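Local atomic coordinates of F5/8 type C domain protein (PDB entry 4ZRX), a protein that probably hydrolyses alpha-L-fucosidic bonds with a TIM-barrel domain, and carries beta domains, among them an F5/8 type C domain likely to bind sugar. Residues L169-T174 with T207-Q212; W201-Y205 with M217-D223; W368-G373 with V441-E445; V24-R29 with C446-A450. One frame throughout, in Å; residues are numbered along the deposited sequence.

Interaction 1. Residues L169-T174 with T207-Q212; sequences LTELLT and TIQRLQ
L173 overlaps three residues of the neighbouring helix: its CD1 lies 3.8 Å from both CA and CG1 of I208, its CB lies 3.8 Å from CD1 of L211, and its CB is 4.0 Å from CG of Q212. The segments 169-174 and 207-211 are helical and run nearly parallel, their axes 10.0 Å apart and crossing at -23°. In register, T170 lies opposite T207 (CA-CA 7.0 Å) and L173 opposite L211 (6.1 Å). The mt rotamer of L173 directs CD1 onto I208, and that of L211 puts CD1 against L173 CB. One turn back, L169 (t, p) brings CD2 to 4.1 Å from CG2 of T207 and 4.3 Å from CG1 of I208. T207 turns its methyl to this level, CG2 meeting OG1 of T170 at 3.6 Å, while the hydroxyls bond back to I166 O from T170 and A203 O from T207. At the C-terminal end Q212, just out of helical phi/psi (-143/76), donates NE2 to L173 O (2.8 Å), and a water bridges L173 O (3.0 Å) and L211 O (2.7 Å). These are adjacent outer helices of a TIM barrel; L169, L173 and I208 also rest on V182 of strand 181-184, beneath helices 158-174 and 201-211.

Interaction 2. Residues W201-Y205 with M217-D223; sequences WDAFY and MAIMGDD
W201 opens the helical segment 201-205, whose axis stays 11.0 Å from that of strand 217-219 and makes an angle of 138° with it. The CA atoms nearest across the gap are W201 with G221 (7.9 Å) and Y205 with M217 (7.2 Å). W201 (chi1 m, chi2 121°) offers a broad indole face to M220: CB of M220 is 3.8 Å from the centroid of the six-membered ring, a CH-pi contact, and SE follows obliquely at 5.5 Å. M220, a selenomethionine with all three chi angles m, is the centre of an inverse gamma turn just past the strand. CE of M217, also selenomethionine, reaches 3.6 Å from W201 O and 3.9 Å from W201 CE3; an extended ttt chain makes this span possible. F204 adds a lighter touch, its CB 4.4 Å from the same CE. Y205 (chi1 t) lies along M217, with CD1 3.6 Å from SE and the ring centroid 4.3 Å from it, an oblique Met-aromatic contact. Its hydroxyl shares a water with D223: OH is 2.4 Å and OD2 2.7 Å from that water. D223 OD2 also accepts M217 N (2.9 Å), tying the loop back to the strand, while D222 and D223 both form salt bridges to K10, and D222 OD2 also hydrogen-bonds Y249 OH. The contact belongs to the beta-alpha-beta unit of strand 181-184, helix 201-211 and strand 216-219, a repeating element of the TIM barrel.

Interaction 3. Residues W368-G373 with V441-E445; sequences WSTTSG and VRIDE
Strand 368-370 and strand 441-445 cross at -33° with axes 9.4 Å apart, in two different sheets. After T370 the first chain turns over to the second, so that S372 comes beside E445 (CA-CA 4.7 Å) and G373 beside D444 (4.8 Å). There G373 N donates to I443 O (2.6 Å), and S372 CA makes a CA-H...O contact with the same oxygen (3.6 Å). G373 has phi/psi 93/-10, where a CB would jam against the preceding carbonyl. Between the sheets, W368 (chi1 t) fills the gap: its CH2 is 3.3 Å from V441 O and 3.8 Å from I443 CG1, and its CZ3 is 3.9 Å from V441 CG1. T370 adds CG2 at 3.6 Å from I443 CG1, its methyl suiting the apolar gap. R442 points away and pairs with E375 and E407. D444 and E445 both face A403, a classic beta bulge. The chain passes from the edge strand of one four-stranded antiparallel sheet to the other, where I443 pairs with G374; two such sheets packed face to face form a beta sandwich.

Interaction 4. Residues V24-R29 with C446-A450; sequences VDMAAR and CRLTA
Apolar packing carries most of this contact between the end of helix 20-27 and the loop linking strands 438-446 and 450-458. The nearest CA pairs are D25 with L448 (6.5 Å) and A28 with R447 (5.9 Å). A28 CB, small enough to admit both loop residues, lies 3.9 Å from R447 CB and 3.7 Å from L448 CD1. L448 (mt) has phi/psi 48/-138, an unusual backbone for leucine, and its CB points toward the helix; its CD1 is 4.2 Å from R29 CG and lies at the edge of the R29 guanidinium, near its plane. The long aliphatic stem of R447, with chi1 m and chi2 and chi3 near 180°, puts CG 3.9 Å from V24 CG1, and the guanidinium beyond it brings NH1 to 3.9 Å from A27 CB. L448 CD2 also makes a van der Waals contact with a carboxylate oxygen, D25 OD2, at 3.5 Å. Among the polar contacts, one water accepts from R447 NH1 (2.9 Å) and donates weakly to A27 O (2.9 Å), using a carbonyl near the helix end. Within segment 24-29, R29, in the loop beyond the helix, forms a salt bridge from NH2 to D25 OD1 (2.7 Å). The charge of R447 is met elsewhere, by a salt bridge to E402 and a cation-pi contact with W239. With R447 reaching W239 and G269, this is an interdomain contact, fitting a beta-sandwich loop against the probable catalytic TIM-barrel domain.

From the N terminus, segment 24-29 comes first, but interaction 4 closes only at 446-450, so its long loop encloses the other three contacts. Within that span, 169-174 precedes 201-205, which is followed by 207-212 and then 217-223; interactions 1 and 2 therefore cross along the chain, sharing helix 201-211 and touching where I208 CD1 meets M217 SE at 3.8 Å. Both lie in neighbouring beta-alpha units of the barrel. Interaction 3 opens later, at 368-373, and closes at 441-445, joining two sheets of the following beta domain. It leads directly into interaction 4: E445 runs straight on into C446, and the backbone hydrogen bond of T370 O with A450 N (2.8 Å) also ties the two contacts together.

Interaction 1. Residues L169-T174 with T207-Q212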
loop_
_atom_site.group_PDB
_atom_site.type_symbol
_atom_site.label_atom_id
_atom_site.label_comp_id
_atom_site.label_asym_id
_atom_site.label_seq_id
_atom_site.Cartn_x
_atom_site.Cartn_y
_atom_site.Cartn_z
ATOM N N LEU A 169 10.454 2.901 -25.527
ATOM C CA LEU A 169 9.059 2.453 -25.325
ATOM C C LEU A 169 8.644 1.512 -26.406
ATOM O O LEU A 169 8.043 0.525 -26.162
ATOM C CB LEU A 169 8.169 3.664 -25.227
ATOM C CG LEU A 169 6.666 3.443 -25.029
ATOM C CD1 LEU A 169 6.423 2.777 -23.691
ATOM C CD2 LEU A 169 5.992 4.794 -25.135
ATOM N N THR A 170 9.008 1.824 -27.657
ATOM C CA THR A 170 8.697 0.982 -28.802
ATOM C C THR A 170 9.376 -0.355 -28.675
ATOM O O THR A 170 8.773 -1.357 -28.905
ATOM C CB THR A 170 9.070 1.694 -30.111
ATOM O OG1 THR A 170 8.320 2.919 -30.214
ATOM C CG2 THR A 170 8.834 0.798 -31.334
ATOM N N GLU A 171 10.612 -0.403 -28.192
ATOM C CA GLU A 171 11.222 -1.720 -27.986
ATOM C C GLU A 171 10.424 -2.568 -26.983
ATOM O O GLU A 171 10.109 -3.782 -27.201
ATOM C CB GLU A 171 12.670 -1.561 -27.497
ATOM C CG GLU A 171 13.574 -1.020 -28.552
ATOM C CD GLU A 171 14.910 -0.522 -28.045
ATOM O OE1 GLU A 171 15.055 -0.188 -26.804
ATOM O OE2 GLU A 171 15.826 -0.414 -28.936
ATOM N N LEU A 172 10.103 -1.939 -25.859
ATOM C CA LEU A 172 9.398 -2.634 -24.783
ATOM C C LEU A 172 8.022 -3.112 -25.186
ATOM O O LEU A 172 7.572 -4.147 -24.707
ATOM C CB LEU A 172 9.339 -1.757 -23.508
ATOM C CG LEU A 172 10.672 -1.432 -22.822
ATOM C CD1 LEU A 172 10.482 -0.456 -21.720
ATOM C CD2 LEU A 172 11.260 -2.708 -22.290
ATOM N N LEU A 173 7.400 -2.358 -26.081
ATOM C CA LEU A 173 6.034 -2.653 -26.492
ATOM C C LEU A 173 5.929 -3.470 -27.777
ATOM O O LEU A 173 4.820 -3.770 -28.218
ATOM C CB LEU A 173 5.254 -1.350 -26.625
ATOM C CG LEU A 173 5.109 -0.493 -25.352
ATOM C CD1 LEU A 173 4.096 0.579 -25.581
ATOM C CD2 LEU A 173 4.808 -1.213 -24.117
ATOM N N THR A 174 7.069 -3.789 -28.387
ATOM C CA THR A 174 7.149 -4.574 -29.639
ATOM C C THR A 174 7.694 -5.972 -29.383
ATOM O O THR A 174 7.110 -7.006 -29.808
ATOM C CB THR A 174 8.005 -3.863 -30.637
ATOM O OG1 THR A 174 7.420 -2.592 -30.957
ATOM C CG2 THR A 174 8.151 -4.730 -31.972
ATOM N N THR A 207 1.877 5.759 -29.164
ATOM C CA THR A 207 2.694 4.571 -29.310
ATOM C C THR A 207 2.084 3.408 -28.603
ATOM O O THR A 207 2.000 2.308 -29.143
ATOM C CB THR A 207 4.119 4.851 -28.794
ATOM O OG1 THR A 207 4.676 5.943 -29.523
ATOM C CG2 THR A 207 5.058 3.646 -28.935
ATOM N N ILE A 208 1.676 3.645 -27.355
ATOM C CA ILE A 208 1.077 2.606 -26.558
ATOM C C ILE A 208 -0.174 2.058 -27.232
ATOM O O ILE A 208 -0.353 0.853 -27.382
ATOM C CB ILE A 208 0.736 3.152 -25.123
ATOM C CG1 ILE A 208 2.009 3.474 -24.362
ATOM C CG2 ILE A 208 -0.170 2.192 -24.417
ATOM C CD1 ILE A 208 1.752 4.283 -23.053
ATOM N N GLN A 209 -1.040 2.961 -27.650
ATOM C CA GLN A 209 -2.306 2.562 -28.292
ATOM C C GLN A 209 -2.110 1.753 -29.578
ATOM O O GLN A 209 -2.891 0.825 -29.868
ATOM C CB GLN A 209 -3.149 3.793 -28.580
ATOM C CG GLN A 209 -3.768 4.375 -27.340
ATOM C CD GLN A 209 -4.542 5.622 -27.635
ATOM O OE1 GLN A 209 -5.638 5.534 -28.183
ATOM N NE2 GLN A 209 -3.992 6.779 -27.337
ATOM N N ARG A 210 -1.072 2.087 -30.326
ATOM C CA ARG A 210 -0.822 1.420 -31.603
ATOM C C ARG A 210 -0.284 0.043 -31.399
ATOM O O ARG A 210 -0.751 -0.898 -32.027
ATOM C CB ARG A 210 0.118 2.242 -32.464
ATOM C CG ARG A 210 0.489 1.542 -33.763
ATOM C CD ARG A 210 1.126 2.508 -34.722
ATOM N NE ARG A 210 2.123 3.320 -34.045
ATOM C CZ ARG A 210 3.371 2.959 -33.792
ATOM N NH1 ARG A 210 3.854 1.784 -34.187
ATOM N NH2 ARG A 210 4.157 3.804 -33.151
ATOM N N LEU A 211 0.706 -0.083 -30.501
ATOM C CA LEU A 211 1.357 -1.347 -30.221
ATOM C C LEU A 211 0.656 -2.252 -29.267
ATOM O O LEU A 211 0.785 -3.478 -29.358
ATOM C CB LEU A 211 2.764 -1.081 -29.721
ATOM C CG LEU A 211 3.632 -0.311 -30.735
ATOM C CD1 LEU A 211 4.976 0.064 -30.126
ATOM C CD2 LEU A 211 3.859 -1.085 -32.018
ATOM N N GLN A 212 -0.128 -1.667 -28.374
ATOM C CA GLN A 212 -0.694 -2.406 -27.228
ATOM C C GLN A 212 -2.095 -1.933 -26.920
ATOM O O GLN A 212 -2.334 -1.190 -25.948
ATOM C CB GLN A 212 0.192 -2.218 -26.015
ATOM C CG GLN A 212 1.579 -2.860 -26.162
ATOM C CD GLN A 212 1.575 -4.359 -26.247
ATOM O OE1 GLN A 212 0.618 -5.062 -25.869
ATOM N NE2 GLN A 212 2.668 -4.879 -26.772
HETATM O O HOH W 1 3.076 -4.471 -30.509
#

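Interaction 2. Residues W201-Y205 with M217-D223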
loop_
_atom_site.group_PDB
_atom_site.type_symbol
_atom_site.label_atom_id
_atom_site.label_comp_id
_atom_site.label_asym_id
_atom_site.label_seq_id
_atom_site.Cartn_x
_atom_site.Cartn_y
_atom_site.Cartn_z
ATOM N N TRP A 201 3.829 13.546 -24.034
ATOM C CA TRP A 201 2.955 12.515 -23.464
ATOM C C TRP A 201 1.955 11.992 -24.459
ATOM O O TRP A 201 1.644 10.801 -24.489
ATOM C CB TRP A 201 2.190 13.088 -22.265
ATOM C CG TRP A 201 3.010 13.471 -21.101
ATOM C CD1 TRP A 201 3.082 14.684 -20.572
ATOM C CD2 TRP A 201 3.863 12.627 -20.284
ATOM N NE1 TRP A 201 3.955 14.716 -19.517
ATOM C CE2 TRP A 201 4.432 13.461 -19.296
ATOM C CE3 TRP A 201 4.188 11.292 -20.296
ATOM C CZ2 TRP A 201 5.300 12.998 -18.317
ATOM C CZ3 TRP A 201 5.074 10.812 -19.303
ATOM C CH2 TRP A 201 5.628 11.671 -18.362
ATOM N N ASP A 202 1.471 12.861 -25.350
ATOM C CA ASP A 202 0.507 12.405 -26.338
ATOM C C ASP A 202 1.143 11.441 -27.323
ATOM O O ASP A 202 0.555 10.392 -27.619
ATOM C CB ASP A 202 -0.189 13.594 -27.030
ATOM C CG ASP A 202 -1.274 13.132 -27.971
ATOM O OD1 ASP A 202 -2.243 12.434 -27.544
ATOM O OD2 ASP A 202 -1.128 13.411 -29.152
ATOM N N ALA A 203 2.370 11.716 -27.760
ATOM C CA ALA A 203 3.055 10.788 -28.654
ATOM C C ALA A 203 3.360 9.479 -27.960
ATOM O O ALA A 203 3.310 8.420 -28.593
ATOM C CB ALA A 203 4.330 11.417 -29.252
ATOM N N PHE A 204 3.677 9.535 -26.662
ATOM C CA PHE A 204 3.927 8.310 -25.913
ATOM C C PHE A 204 2.636 7.524 -25.885
ATOM O O PHE A 204 2.619 6.286 -26.032
ATOM C CB PHE A 204 4.363 8.559 -24.465
ATOM C CG PHE A 204 5.585 9.448 -24.282
ATOM C CD1 PHE A 204 6.430 9.800 -25.343
ATOM C CD2 PHE A 204 5.919 9.880 -23.000
ATOM C CE1 PHE A 204 7.533 10.617 -25.132
ATOM C CE2 PHE A 204 7.005 10.697 -22.771
ATOM C CZ PHE A 204 7.823 11.088 -23.868
ATOM N N TYR A 205 1.537 8.225 -25.667
ATOM C CA TYR A 205 0.231 7.534 -25.639
ATOM C C TYR A 205 -0.154 6.918 -26.966
ATOM O O TYR A 205 -0.701 5.812 -27.018
ATOM C CB TYR A 205 -0.881 8.479 -25.128
ATOM C CG TYR A 205 -2.181 7.777 -24.688
ATOM C CD1 TYR A 205 -2.207 6.440 -24.283
ATOM C CD2 TYR A 205 -3.363 8.481 -24.678
ATOM C CE1 TYR A 205 -3.418 5.836 -23.850
ATOM C CE2 TYR A 205 -4.565 7.896 -24.322
ATOM C CZ TYR A 205 -4.585 6.583 -23.901
ATOM O OH TYR A 205 -5.778 6.008 -23.502
HETATM N N MSE A 217 -2.238 3.413 -19.660
HETATM C CA MSE A 217 -1.142 4.343 -19.365
HETATM C C MSE A 217 -1.383 4.938 -17.999
HETATM O O MSE A 217 -2.383 5.598 -17.750
HETATM C CB MSE A 217 -1.059 5.434 -20.438
HETATM C CG MSE A 217 0.153 6.340 -20.296
HETATM SE SE MSE A 217 0.144 7.492 -21.832
HETATM C CE MSE A 217 1.236 9.001 -21.364
ATOM N N ALA A 218 -0.479 4.630 -17.056
ATOM C CA ALA A 218 -0.644 4.935 -15.635
ATOM C C ALA A 218 0.267 6.020 -15.083
ATOM O O ALA A 218 1.428 6.155 -15.482
ATOM C CB ALA A 218 -0.415 3.663 -14.858
ATOM N N ILE A 219 -0.303 6.787 -14.144
ATOM C CA ILE A 219 0.351 7.773 -13.280
ATOM C C ILE A 219 0.473 9.056 -14.087
ATOM O O ILE A 219 -0.429 9.914 -14.001
ATOM C CB ILE A 219 1.671 7.293 -12.650
ATOM C CG1 ILE A 219 1.539 5.867 -12.119
ATOM C CG2 ILE A 219 2.162 8.302 -11.631
ATOM C CD1 ILE A 219 0.447 5.609 -11.047
HETATM N N MSE A 220 1.528 9.210 -14.887
HETATM C CA MSE A 220 1.568 10.289 -15.899
HETATM C C MSE A 220 0.906 9.653 -17.106
HETATM O O MSE A 220 1.540 9.165 -18.052
HETATM C CB MSE A 220 2.993 10.773 -16.195
HETATM C CG MSE A 220 3.692 11.407 -15.056
HETATM SE SE MSE A 220 2.731 12.897 -14.253
HETATM C CE MSE A 220 2.750 14.039 -15.758
ATOM N N GLY A 221 -0.405 9.581 -16.991
ATOM C CA GLY A 221 -1.279 8.884 -17.934
ATOM C C GLY A 221 -2.707 9.313 -17.610
ATOM O O GLY A 221 -2.961 9.853 -16.548
ATOM N N ASP A 222 -3.661 9.085 -18.506
ATOM C CA ASP A 222 -5.057 9.364 -18.166
ATOM C C ASP A 222 -5.885 8.115 -17.967
ATOM O O ASP A 222 -7.116 8.225 -17.757
ATOM C CB ASP A 222 -5.734 10.273 -19.229
ATOM C CG ASP A 222 -5.764 9.684 -20.596
ATOM O OD1 ASP A 222 -5.469 8.490 -20.830
ATOM O OD2 ASP A 222 -6.180 10.520 -21.499
ATOM N N ASP A 223 -5.248 6.925 -17.927
ATOM C CA ASP A 223 -5.999 5.690 -17.648
ATOM C C ASP A 223 -6.063 5.341 -16.160
ATOM O O ASP A 223 -7.093 4.811 -15.727
ATOM C CB ASP A 223 -5.470 4.480 -18.421
ATOM C CG ASP A 223 -5.740 4.544 -19.898
ATOM O OD1 ASP A 223 -6.919 4.840 -20.233
ATOM O OD2 ASP A 223 -4.801 4.226 -20.664
HETATM O O HOH W 2 -5.791 3.630 -23.061
#

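Interaction 3. Residues W368-G373 with V441-E445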
loop_
_atom_site.group_PDB
_atom_site.type_symbol
_atom_site.label_atom_id
_atom_site.label_comp_id
_atom_site.label_asym_id
_atom_site.label_seq_id
_atom_site.Cartn_x
_atom_site.Cartn_y
_atom_site.Cartn_z
ATOM N N TRP A 368 -29.568 -5.054 -8.101
ATOM C CA TRP A 368 -30.447 -4.199 -7.316
ATOM C C TRP A 368 -30.378 -2.774 -7.813
ATOM O O TRP A 368 -29.298 -2.169 -7.782
ATOM C CB TRP A 368 -30.068 -4.318 -5.845
ATOM C CG TRP A 368 -30.836 -3.413 -4.975
ATOM C CD1 TRP A 368 -32.159 -3.011 -5.122
ATOM C CD2 TRP A 368 -30.371 -2.830 -3.792
ATOM N NE1 TRP A 368 -32.503 -2.192 -4.088
ATOM C CE2 TRP A 368 -31.429 -2.067 -3.256
ATOM C CE3 TRP A 368 -29.163 -2.898 -3.098
ATOM C CZ2 TRP A 368 -31.287 -1.322 -2.083
ATOM C CZ3 TRP A 368 -29.024 -2.163 -1.926
ATOM C CH2 TRP A 368 -30.103 -1.416 -1.428
ATOM N N SER A 369 -31.501 -2.277 -8.341
ATOM C CA SER A 369 -31.588 -0.919 -8.802
ATOM C C SER A 369 -32.362 -0.098 -7.768
ATOM O O SER A 369 -33.514 -0.446 -7.453
ATOM C CB SER A 369 -32.322 -0.864 -10.117
ATOM O OG SER A 369 -31.713 -1.692 -11.069
ATOM N N THR A 370 -31.809 1.003 -7.297
ATOM C CA THR A 370 -32.462 1.766 -6.243
ATOM C C THR A 370 -32.136 3.217 -6.257
ATOM O O THR A 370 -31.081 3.617 -6.671
ATOM C CB THR A 370 -32.120 1.169 -4.810
ATOM O OG1 THR A 370 -32.976 1.741 -3.810
ATOM C CG2 THR A 370 -30.712 1.391 -4.436
ATOM N N THR A 371 -33.026 4.020 -5.693
ATOM C CA THR A 371 -32.722 5.408 -5.425
ATOM C C THR A 371 -32.544 5.591 -3.940
ATOM O O THR A 371 -32.566 4.620 -3.177
ATOM C CB THR A 371 -33.865 6.327 -5.914
ATOM O OG1 THR A 371 -35.083 5.951 -5.256
ATOM C CG2 THR A 371 -34.039 6.155 -7.403
ATOM N N SER A 372 -32.293 6.834 -3.535
ATOM C CA SER A 372 -31.939 7.126 -2.158
ATOM C C SER A 372 -33.040 6.670 -1.212
ATOM O O SER A 372 -34.224 6.903 -1.446
ATOM C CB SER A 372 -31.677 8.649 -1.996
ATOM O OG SER A 372 -30.581 9.064 -2.798
ATOM N N GLY A 373 -32.639 6.039 -0.116
ATOM C CA GLY A 373 -33.551 5.477 0.873
ATOM C C GLY A 373 -33.903 4.005 0.645
ATOM O O GLY A 373 -34.561 3.344 1.478
ATOM N N VAL A 441 -28.992 -3.854 3.299
ATOM C CA VAL A 441 -28.208 -2.740 2.814
ATOM C C VAL A 441 -29.188 -1.661 2.433
ATOM O O VAL A 441 -30.235 -1.916 1.836
ATOM C CB VAL A 441 -27.393 -3.131 1.562
ATOM C CG1 VAL A 441 -26.577 -1.933 1.038
ATOM C CG2 VAL A 441 -26.508 -4.322 1.891
ATOM N N ARG A 442 -28.880 -0.461 2.885
ATOM C CA ARG A 442 -29.658 0.719 2.586
ATOM C C ARG A 442 -28.808 1.729 1.835
ATOM O O ARG A 442 -27.750 2.108 2.329
ATOM C CB ARG A 442 -30.167 1.349 3.892
ATOM C CG ARG A 442 -31.163 2.467 3.645
ATOM C CD ARG A 442 -31.725 3.026 4.976
ATOM N NE ARG A 442 -32.326 1.919 5.732
ATOM C CZ ARG A 442 -31.821 1.315 6.822
ATOM N NH1 ARG A 442 -30.723 1.712 7.438
ATOM N NH2 ARG A 442 -32.469 0.251 7.275
ATOM N N ILE A 443 -29.228 2.133 0.662
ATOM C CA ILE A 443 -28.547 3.213 -0.059
ATOM C C ILE A 443 -29.172 4.496 0.402
ATOM O O ILE A 443 -30.311 4.843 0.045
ATOM C CB ILE A 443 -28.616 3.074 -1.588
ATOM C CG1 ILE A 443 -28.014 1.724 -2.074
ATOM C CG2 ILE A 443 -27.952 4.296 -2.208
ATOM C CD1 ILE A 443 -26.633 1.365 -1.533
ATOM N N ASP A 444 -28.456 5.185 1.259
ATOM C CA ASP A 444 -28.927 6.459 1.838
ATOM C C ASP A 444 -28.899 7.600 0.844
ATOM O O ASP A 444 -29.825 8.457 0.813
ATOM C CB ASP A 444 -28.164 6.789 3.114
ATOM C CG ASP A 444 -28.287 5.682 4.164
ATOM O OD1 ASP A 444 -29.422 5.380 4.601
ATOM O OD2 ASP A 444 -27.225 5.166 4.568
ATOM N N GLU A 445 -27.863 7.650 0.023
ATOM C CA GLU A 445 -27.725 8.714 -0.966
ATOM C C GLU A 445 -27.082 8.151 -2.209
ATOM O O GLU A 445 -26.131 7.418 -2.093
ATOM C CB GLU A 445 -26.826 9.838 -0.447
ATOM C CG GLU A 445 -27.371 10.667 0.728
ATOM C CD GLU A 445 -26.315 11.659 1.212
ATOM O OE1 GLU A 445 -25.563 12.232 0.357
ATOM O OE2 GLU A 445 -26.181 11.813 2.447
#

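Interaction 4. Residues V24-R29 with C446-A450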
loop_
_atom_site.group_PDB
_atom_site.type_symbol
_atom_site.label_atom_id
_atom_site.label_comp_id
_atom_site.label_asym_id
_atom_site.label_seq_id
_atom_site.Cartn_x
_atom_site.Cartn_y
_atom_site.Cartn_z
ATOM N N VAL A 24 -24.339 16.452 -11.960
ATOM C CA VAL A 24 -24.504 15.205 -11.252
ATOM C C VAL A 24 -25.048 14.105 -12.168
ATOM O O VAL A 24 -24.567 12.982 -12.115
ATOM C CB VAL A 24 -25.371 15.380 -9.998
ATOM C CG1 VAL A 24 -25.807 14.067 -9.450
ATOM C CG2 VAL A 24 -24.562 16.134 -8.953
ATOM N N ASP A 25 -26.014 14.461 -13.017
ATOM C CA ASP A 25 -26.614 13.523 -13.971
ATOM C C ASP A 25 -25.570 13.004 -14.964
ATOM O O ASP A 25 -25.492 11.809 -15.246
ATOM C CB ASP A 25 -27.769 14.262 -14.730
ATOM C CG ASP A 25 -28.563 13.361 -15.633
ATOM O OD1 ASP A 25 -28.080 13.012 -16.712
ATOM O OD2 ASP A 25 -29.735 13.076 -15.303
HETATM N N MSE A 26 -24.735 13.910 -15.474
HETATM C CA MSE A 26 -23.707 13.529 -16.402
HETATM C C MSE A 26 -22.622 12.711 -15.674
HETATM O O MSE A 26 -22.157 11.684 -16.161
HETATM C CB MSE A 26 -23.131 14.762 -17.083
HETATM C CG MSE A 26 -24.190 15.442 -17.980
HETATM SE SE MSE A 26 -23.459 17.025 -18.827
HETATM C CE MSE A 26 -22.558 16.153 -20.310
ATOM N N ALA A 27 -22.252 13.173 -14.496
ATOM C CA ALA A 27 -21.215 12.471 -13.702
ATOM C C ALA A 27 -21.579 10.999 -13.439
ATOM O O ALA A 27 -20.742 10.105 -13.478
ATOM C CB ALA A 27 -21.011 13.190 -12.351
ATOM N N ALA A 28 -22.866 10.772 -13.167
ATOM C CA ALA A 28 -23.372 9.457 -12.871
ATOM C C ALA A 28 -23.244 8.523 -14.055
ATOM O O ALA A 28 -23.316 7.298 -13.891
ATOM C CB ALA A 28 -24.861 9.552 -12.411
ATOM N N ARG A 29 -23.107 9.073 -15.262
ATOM C CA ARG A 29 -23.076 8.239 -16.450
ATOM C C ARG A 29 -21.739 8.219 -17.127
ATOM O O ARG A 29 -21.608 7.818 -18.282
ATOM C CB ARG A 29 -24.169 8.716 -17.406
ATOM C CG ARG A 29 -25.531 8.467 -16.825
ATOM C CD ARG A 29 -26.631 8.961 -17.739
ATOM N NE ARG A 29 -26.649 10.414 -17.781
ATOM C CZ ARG A 29 -26.294 11.164 -18.820
ATOM N NH1 ARG A 29 -25.868 10.629 -19.961
ATOM N NH2 ARG A 29 -26.364 12.482 -18.722
ATOM N N CYS A 446 -27.552 8.582 -3.373
ATOM C CA CYS A 446 -26.881 8.198 -4.625
ATOM C C CYS A 446 -27.193 9.186 -5.700
ATOM O O CYS A 446 -28.166 9.981 -5.568
ATOM C CB CYS A 446 -27.232 6.803 -5.044
ATOM S SG CYS A 446 -29.032 6.498 -5.333
ATOM N N ARG A 447 -26.388 9.146 -6.744
ATOM C CA ARG A 447 -26.610 9.915 -7.937
ATOM C C ARG A 447 -27.498 9.126 -8.857
ATOM O O ARG A 447 -27.213 7.973 -9.160
ATOM C CB ARG A 447 -25.269 10.219 -8.607
ATOM C CG ARG A 447 -24.335 10.958 -7.632
ATOM C CD ARG A 447 -22.932 11.146 -8.230
ATOM N NE ARG A 447 -22.128 11.936 -7.307
ATOM C CZ ARG A 447 -20.913 12.406 -7.536
ATOM N NH1 ARG A 447 -20.262 12.166 -8.685
ATOM N NH2 ARG A 447 -20.325 13.110 -6.583
ATOM N N LEU A 448 -28.570 9.777 -9.364
ATOM C CA LEU A 448 -29.544 9.059 -10.201
ATOM C C LEU A 448 -29.959 7.741 -9.523
ATOM O O LEU A 448 -30.238 7.783 -8.345
ATOM C CB LEU A 448 -29.022 8.798 -11.584
ATOM C CG LEU A 448 -28.640 10.004 -12.441
ATOM C CD1 LEU A 448 -28.289 9.584 -13.889
ATOM C CD2 LEU A 448 -29.731 11.082 -12.468
ATOM N N THR A 449 -30.069 6.619 -10.264
ATOM C CA THR A 449 -30.380 5.323 -9.689
ATOM C C THR A 449 -29.114 4.505 -9.517
ATOM O O THR A 449 -28.379 4.331 -10.488
ATOM C CB THR A 449 -31.393 4.616 -10.591
ATOM O OG1 THR A 449 -32.573 5.412 -10.661
ATOM C CG2 THR A 449 -31.790 3.263 -10.038
ATOM N N ALA A 450 -28.857 3.994 -8.306
ATOM C CA ALA A 450 -27.714 3.137 -8.039
ATOM C C ALA A 450 -27.979 1.721 -8.496
ATOM O O ALA A 450 -29.114 1.266 -8.395
ATOM C CB ALA A 450 -27.420 3.099 -6.553
HETATM O O HOH W 3 -20.560 10.023 -10.576
#